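PDB 5WUT: ULam111 from Flavobacterium sp., which probably hydrolyses beta-1,3-glucans such as laminarin, as a family 16 glycoside hydrolase built on a beta-jelly roll. Local coordinates for residues 6-12 and 229-235; 118-122 and 163-167. All coordinates share one frame; numbering follows the deposited sequence.

Contact 1: residues 6-12 and 229-235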
loop_
_atom_site.group_PDB
_atom_site.type_symbol
_atom_site.label_atom_id
_atom_site.label_comp_id
_atom_site.label_asym_id
_atom_site.label_seq_id
_atom_site.Cartn_x
_atom_site.Cartn_y
_atom_site.Cartn_z
ATOM N N LYS A 6 -7.619 21.264 7.225
ATOM C CA LYS A 6 -7.760 22.164 6.086
ATOM C C LYS A 6 -6.489 22.153 5.243
ATOM O O LYS A 6 -5.405 21.882 5.756
ATOM C CB LYS A 6 -8.104 23.598 6.568
ATOM C CG LYS A 6 -7.127 24.251 7.586
ATOM C CD LYS A 6 -7.662 25.616 8.187
ATOM C CE LYS A 6 -7.859 26.617 7.091
ATOM N NZ LYS A 6 -8.058 27.986 7.633
ATOM N N LEU A 7 -6.636 22.451 3.955
ATOM C CA LEU A 7 -5.485 22.645 3.080
ATOM C C LEU A 7 -4.865 23.991 3.398
ATOM O O LEU A 7 -5.516 25.022 3.226
ATOM C CB LEU A 7 -5.892 22.572 1.607
ATOM C CG LEU A 7 -4.752 22.728 0.596
ATOM C CD1 LEU A 7 -3.823 21.537 0.673
ATOM C CD2 LEU A 7 -5.315 22.879 -0.808
ATOM N N VAL A 8 -3.626 23.995 3.876
ATOM C CA VAL A 8 -2.994 25.247 4.289
ATOM C C VAL A 8 -2.043 25.819 3.233
ATOM O O VAL A 8 -1.791 27.021 3.220
ATOM C CB VAL A 8 -2.235 25.090 5.631
ATOM C CG1 VAL A 8 -3.170 24.553 6.701
ATOM C CG2 VAL A 8 -1.009 24.193 5.479
ATOM N N TRP A 9 -1.513 24.961 2.359
ATOM C CA TRP A 9 -0.639 25.401 1.272
ATOM C C TRP A 9 -0.566 24.333 0.196
ATOM O O TRP A 9 -0.570 23.152 0.500
ATOM C CB TRP A 9 0.779 25.717 1.763
ATOM C CG TRP A 9 1.675 26.229 0.654
ATOM C CD1 TRP A 9 1.548 27.419 -0.015
ATOM C CD2 TRP A 9 2.837 25.584 0.100
ATOM N NE1 TRP A 9 2.535 27.539 -0.959
ATOM C CE2 TRP A 9 3.347 26.436 -0.904
ATOM C CE3 TRP A 9 3.488 24.367 0.349
ATOM C CZ2 TRP A 9 4.479 26.115 -1.661
ATOM C CZ3 TRP A 9 4.611 24.047 -0.399
ATOM C CH2 TRP A 9 5.095 24.915 -1.393
ATOM N N GLU A 10 -0.531 24.755 -1.060
ATOM C CA GLU A 10 -0.299 23.827 -2.155
ATOM C C GLU A 10 0.607 24.463 -3.189
ATOM O O GLU A 10 0.466 25.640 -3.527
ATOM C CB GLU A 10 -1.605 23.376 -2.826
ATOM C CG GLU A 10 -1.357 22.362 -3.952
ATOM C CD GLU A 10 -2.624 21.882 -4.623
ATOM O OE1 GLU A 10 -3.718 22.182 -4.101
ATOM O OE2 GLU A 10 -2.520 21.202 -5.672
ATOM N N GLU A 11 1.561 23.667 -3.657
ATOM C CA GLU A 11 2.321 23.980 -4.856
ATOM C C GLU A 11 1.733 23.172 -6.013
ATOM O O GLU A 11 1.872 21.938 -6.057
ATOM C CB GLU A 11 3.802 23.646 -4.667
ATOM C CG GLU A 11 4.611 23.737 -5.940
ATOM C CD GLU A 11 4.614 25.140 -6.538
ATOM O OE1 GLU A 11 3.759 25.412 -7.411
ATOM O OE2 GLU A 11 5.474 25.957 -6.132
ATOM N N HIS A 12 1.064 23.861 -6.938
ATOM C CA HIS A 12 0.410 23.231 -8.088
ATOM C C HIS A 12 1.352 23.063 -9.281
ATOM O O HIS A 12 1.016 22.382 -10.245
ATOM C CB HIS A 12 -0.800 24.053 -8.564
ATOM C CG HIS A 12 -1.879 24.250 -7.541
ATOM N ND1 HIS A 12 -1.812 25.208 -6.550
ATOM C CD2 HIS A 12 -3.088 23.655 -7.403
ATOM C CE1 HIS A 12 -2.918 25.171 -5.824
ATOM N NE2 HIS A 12 -3.711 24.238 -6.323
ATOM N N ASP A 229 3.620 16.628 -9.859
ATOM C CA ASP A 229 2.354 17.339 -10.113
ATOM C C ASP A 229 2.056 18.373 -9.039
ATOM O O ASP A 229 1.714 19.518 -9.338
ATOM C CB ASP A 229 1.223 16.308 -10.217
ATOM C CG ASP A 229 -0.107 16.890 -10.687
ATOM O OD1 ASP A 229 -0.158 18.041 -11.153
ATOM O OD2 ASP A 229 -1.112 16.139 -10.623
ATOM N N TYR A 230 2.205 17.983 -7.778
ATOM C CA TYR A 230 1.924 18.899 -6.692
ATOM C C TYR A 230 2.546 18.466 -5.368
ATOM O O TYR A 230 2.977 17.318 -5.202
ATOM C CB TYR A 230 0.402 19.058 -6.513
ATOM C CG TYR A 230 -0.364 17.805 -6.095
ATOM C CD1 TYR A 230 -0.210 17.248 -4.820
ATOM C CD2 TYR A 230 -1.279 17.221 -6.955
ATOM C CE1 TYR A 230 -0.923 16.123 -4.435
ATOM C CE2 TYR A 230 -2.007 16.105 -6.577
ATOM C CZ TYR A 230 -1.828 15.566 -5.323
ATOM O OH TYR A 230 -2.562 14.454 -4.979
ATOM N N ILE A 231 2.588 19.413 -4.439
ATOM C CA ILE A 231 2.774 19.159 -3.013
ATOM C C ILE A 231 1.594 19.820 -2.324
ATOM O O ILE A 231 1.351 21.006 -2.562
ATOM C CB ILE A 231 4.081 19.762 -2.454
ATOM C CG1 ILE A 231 5.308 19.158 -3.133
ATOM C CG2 ILE A 231 4.154 19.535 -0.941
ATOM C CD1 ILE A 231 6.591 19.952 -2.837
ATOM N N LYS A 232 0.868 19.072 -1.489
ATOM C CA LYS A 232 -0.246 19.616 -0.702
ATOM C C LYS A 232 0.076 19.470 0.767
ATOM O O LYS A 232 0.603 18.436 1.185
ATOM C CB LYS A 232 -1.566 18.889 -1.003
ATOM C CG LYS A 232 -2.120 19.159 -2.377
ATOM C CD LYS A 232 -3.339 18.281 -2.637
ATOM C CE LYS A 232 -3.840 18.457 -4.057
ATOM N NZ LYS A 232 -5.098 17.666 -4.272
ATOM N N VAL A 233 -0.242 20.488 1.557
ATOM C CA VAL A 233 -0.052 20.416 3.006
ATOM C C VAL A 233 -1.369 20.668 3.715
ATOM O O VAL A 233 -1.988 21.726 3.533
ATOM C CB VAL A 233 0.968 21.444 3.518
ATOM C CG1 VAL A 233 1.150 21.291 5.020
ATOM C CG2 VAL A 233 2.294 21.284 2.783
ATOM N N TYR A 234 -1.794 19.698 4.515
ATOM C CA TYR A 234 -3.016 19.825 5.307
ATOM C C TYR A 234 -2.699 19.940 6.798
ATOM O O TYR A 234 -1.818 19.246 7.294
ATOM C CB TYR A 234 -3.938 18.619 5.097
ATOM C CG TYR A 234 -4.405 18.371 3.683
ATOM C CD1 TYR A 234 -3.627 17.634 2.792
ATOM C CD2 TYR A 234 -5.640 18.828 3.253
ATOM C CE1 TYR A 234 -4.060 17.377 1.511
ATOM C CE2 TYR A 234 -6.088 18.572 1.971
ATOM C CZ TYR A 234 -5.295 17.850 1.103
ATOM O OH TYR A 234 -5.744 17.610 -0.175
ATOM N N GLN A 235 -3.401 20.820 7.512
ATOM C CA GLN A 235 -3.247 20.918 8.966
ATOM C C GLN A 235 -4.603 21.142 9.611
ATOM O O GLN A 235 -5.471 21.732 8.981
ATOM C CB GLN A 235 -2.292 22.054 9.348
ATOM C CG GLN A 235 -0.869 21.916 8.838
ATOM C CD GLN A 235 0.019 23.080 9.261
ATOM O OE1 GLN A 235 -0.431 24.229 9.332
ATOM N NE2 GLN A 235 1.281 22.791 9.541
#
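Leu7 lays CD1 over one face of the Tyr234 ring, 4.0 Å from the ring centroid and close to the normal, a CH-pi contact. The Trp9 ring is met at its edge instead: its CE3 lies 4.1 Å from CG2 of Val233. The backbone N of Glu11 lies over one face of the same ring. The Tyr230 ring has CE of Lys232 3.6 Å above its centre. The His12 ring has CD of Glu10 over one face, offset toward the rim.

Glu10 and Lys232 run side by side and point the same way. The Glu10 chain is stretched, with CG trans to the backbone N (chi1 -178°) and chi2 179°, which lays it along the lysine methylenes. OE2 of Glu10 comes within 3.4 Å of CE of Lys232. NZ of Lys232 is 4.6 Å from OE2 of Glu10, too far for a salt bridge, so any charge attraction is probably modest.

The strands are antiparallel and carry a classic beta bulge. Val8 and Trp9 both face Val233. Val233 O accepts a hydrogen bond from Val8 N at 2.8 Å and a weak one from Trp9 N at 3.5 Å. The bulge turns Val8 toward the partner strand, where its CG2 meets CG1 of Val233 at 3.6 Å. After the bulge the pairing is regular again from Glu10 and Lys232, and Glu11 and Ile231 form a hydrogen-bonded pair. On the other side of the bulge, at the chain ends, the backbones of Lys6 and Gln235, the first and last modelled residues, bond to each other.

On its other flank, strand 224-234 bonds to strand 83-90. Tyr234 packs on Tyr84, and the hydroxyl of Tyr230 bonds to Glu86. Trp9, Ile231 and Val233 pack against Phe202 of strand 200-208.

Contact 2: residues 118-122 and 163-167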
loop_
_atom_site.group_PDB
_atom_site.type_symbol
_atom_site.label_atom_id
_atom_site.label_comp_id
_atom_site.label_asym_id
_atom_site.label_seq_id
_atom_site.Cartn_x
_atom_site.Cartn_y
_atom_site.Cartn_z
ATOM N N GLU A 118 15.578 14.641 9.397
ATOM C CA GLU A 118 15.270 14.489 7.984
ATOM C C GLU A 118 14.102 13.529 7.833
ATOM O O GLU A 118 14.037 12.527 8.551
ATOM C CB GLU A 118 16.499 13.968 7.228
ATOM C CG GLU A 118 16.251 13.617 5.757
ATOM C CD GLU A 118 17.496 13.110 5.035
ATOM O OE1 GLU A 118 18.627 13.389 5.486
ATOM O OE2 GLU A 118 17.345 12.430 4.009
ATOM N N ILE A 119 13.189 13.838 6.917
ATOM C CA ILE A 119 12.054 12.963 6.595
ATOM C C ILE A 119 12.105 12.605 5.115
ATOM O O ILE A 119 12.017 13.488 4.265
ATOM C CB ILE A 119 10.679 13.626 6.895
ATOM C CG1 ILE A 119 10.672 14.279 8.280
ATOM C CG2 ILE A 119 9.531 12.587 6.717
ATOM C CD1 ILE A 119 9.426 15.093 8.558
ATOM N N ASP A 120 12.258 11.317 4.807
ATOM C CA ASP A 120 12.359 10.862 3.428
ATOM C C ASP A 120 11.031 10.271 2.988
ATOM O O ASP A 120 10.651 9.169 3.415
ATOM C CB ASP A 120 13.463 9.818 3.269
ATOM C CG ASP A 120 14.828 10.364 3.581
ATOM O OD1 ASP A 120 15.037 11.572 3.411
ATOM O OD2 ASP A 120 15.705 9.566 3.957
ATOM N N ILE A 121 10.345 10.987 2.105
ATOM C CA ILE A 121 8.957 10.670 1.777
ATOM C C ILE A 121 8.818 9.901 0.455
ATOM O O ILE A 121 8.164 8.858 0.404
ATOM C CB ILE A 121 8.121 11.967 1.722
ATOM C CG1 ILE A 121 8.264 12.738 3.043
ATOM C CG2 ILE A 121 6.657 11.638 1.409
ATOM C CD1 ILE A 121 7.605 14.137 3.022
ATOM N N LEU A 122 9.405 10.441 -0.619
ATOM C CA LEU A 122 9.544 9.724 -1.880
ATOM C C LEU A 122 11.018 9.398 -2.017
ATOM O O LEU A 122 11.837 10.301 -2.073
ATOM C CB LEU A 122 9.049 10.566 -3.073
ATOM C CG LEU A 122 9.083 9.994 -4.507
ATOM C CD1 LEU A 122 8.274 10.920 -5.386
ATOM C CD2 LEU A 122 10.477 9.792 -5.125
ATOM N N TYR A 163 2.716 9.970 -2.578
ATOM C CA TYR A 163 3.672 9.757 -1.502
ATOM C C TYR A 163 3.345 10.737 -0.407
ATOM O O TYR A 163 3.289 11.925 -0.680
ATOM C CB TYR A 163 5.106 9.959 -2.006
ATOM C CG TYR A 163 5.476 9.102 -3.192
ATOM C CD1 TYR A 163 5.137 9.473 -4.493
ATOM C CD2 TYR A 163 6.204 7.927 -3.020
ATOM C CE1 TYR A 163 5.489 8.675 -5.580
ATOM C CE2 TYR A 163 6.567 7.144 -4.093
ATOM C CZ TYR A 163 6.210 7.516 -5.373
ATOM O OH TYR A 163 6.582 6.710 -6.450
ATOM N N ALA A 164 3.090 10.261 0.814
ATOM C CA ALA A 164 2.620 11.169 1.848
ATOM C C ALA A 164 3.099 10.803 3.242
ATOM O O ALA A 164 3.523 9.675 3.492
ATOM C CB ALA A 164 1.091 11.229 1.831
ATOM N N ILE A 165 3.028 11.778 4.148
ATOM C CA ILE A 165 3.217 11.525 5.572
ATOM C C ILE A 165 2.073 12.136 6.362
ATOM O O ILE A 165 1.489 13.135 5.948
ATOM C CB ILE A 165 4.546 12.091 6.119
ATOM C CG1 ILE A 165 4.683 13.585 5.811
ATOM C CG2 ILE A 165 5.716 11.323 5.538
ATOM C CD1 ILE A 165 5.878 14.243 6.504
ATOM N N ASP A 166 1.744 11.515 7.488
ATOM C CA ASP A 166 0.915 12.168 8.495
ATOM C C ASP A 166 1.819 12.363 9.689
ATOM O O ASP A 166 2.270 11.403 10.314
ATOM C CB ASP A 166 -0.328 11.355 8.845
ATOM C CG ASP A 166 -1.352 12.179 9.633
ATOM O OD1 ASP A 166 -1.299 13.422 9.561
ATOM O OD2 ASP A 166 -2.229 11.591 10.282
ATOM N N TRP A 167 2.099 13.622 9.983
ATOM C CA TRP A 167 3.126 14.013 10.928
ATOM C C TRP A 167 2.480 14.721 12.100
ATOM O O TRP A 167 1.815 15.750 11.929
ATOM C CB TRP A 167 4.128 14.916 10.201
ATOM C CG TRP A 167 5.147 15.661 11.024
ATOM C CD1 TRP A 167 5.593 15.381 12.292
ATOM C CD2 TRP A 167 5.856 16.821 10.600
ATOM N NE1 TRP A 167 6.532 16.310 12.682
ATOM C CE2 TRP A 167 6.712 17.206 11.658
ATOM C CE3 TRP A 167 5.840 17.586 9.426
ATOM C CZ2 TRP A 167 7.540 18.320 11.578
ATOM C CZ3 TRP A 167 6.663 18.684 9.350
ATOM C CH2 TRP A 167 7.504 19.042 10.415
HETATM O O HOH W 1 5.938 8.116 2.217
#
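Leu122 sets its branch point over one face of the Tyr163 ring, inside the beta-sandwich of the jelly roll. Its CG is 3.7 Å from the ring centroid and only 4° off the normal, a CH-pi contact. CD1 reaches the CD1-CE1 side of the ring. Leu122 CG is trans to the backbone N (chi1 -179°), which swings the branch, CG with its methyls, over the ring. Replacing Tyr163 with a serine would probably open a gap beneath Leu122 and leave its branch without the ring face it rests on.

Ile121 and Ile165 cross at about a right angle, with CG1 of Ile121 3.8 Å from CG2 of Ile165. Ile119 crosses Ile165 at a slant and points CD1 at one face of the Trp167 ring. The two strands share no direct hydrogen bond; their axes pass 7.7 Å apart, as in layers packed face to face.

Asp120 points away from this core. With Glu118 and Glu123 it matches the family 16 ExDxxE signature, so the face of this strand turned from Ile165 probably lines the active-site cleft, as in the family. Near the bulge at Ile121 and Leu122, one water donates to Ile121 O (3.0 Å) and to Ala164 O (3.1 Å).

How the contacts relate
Contact 1 is a surface contact and contact 2 a buried one; their centres lie 14 Å apart. Along the chain, contact 2 falls within the loop that contact 1 closes. Strand 83-90 links them: it bonds to strand 224-234 of contact 1 and to strand 161-167 of contact 2. Contact 1 joins neighbouring strands edge to edge, mainly through backbone hydrogen bonds, with Glu10, Lys232 and Tyr234 on one face and Trp9, Ile231 and Val233 on the other. Contact 2 spans the sandwich interior and relies on aliphatic and aromatic packing, with a water as its polar bridge. Both include a CH-pi contact from a leucine to a tyrosine, one near the surface and one in the core.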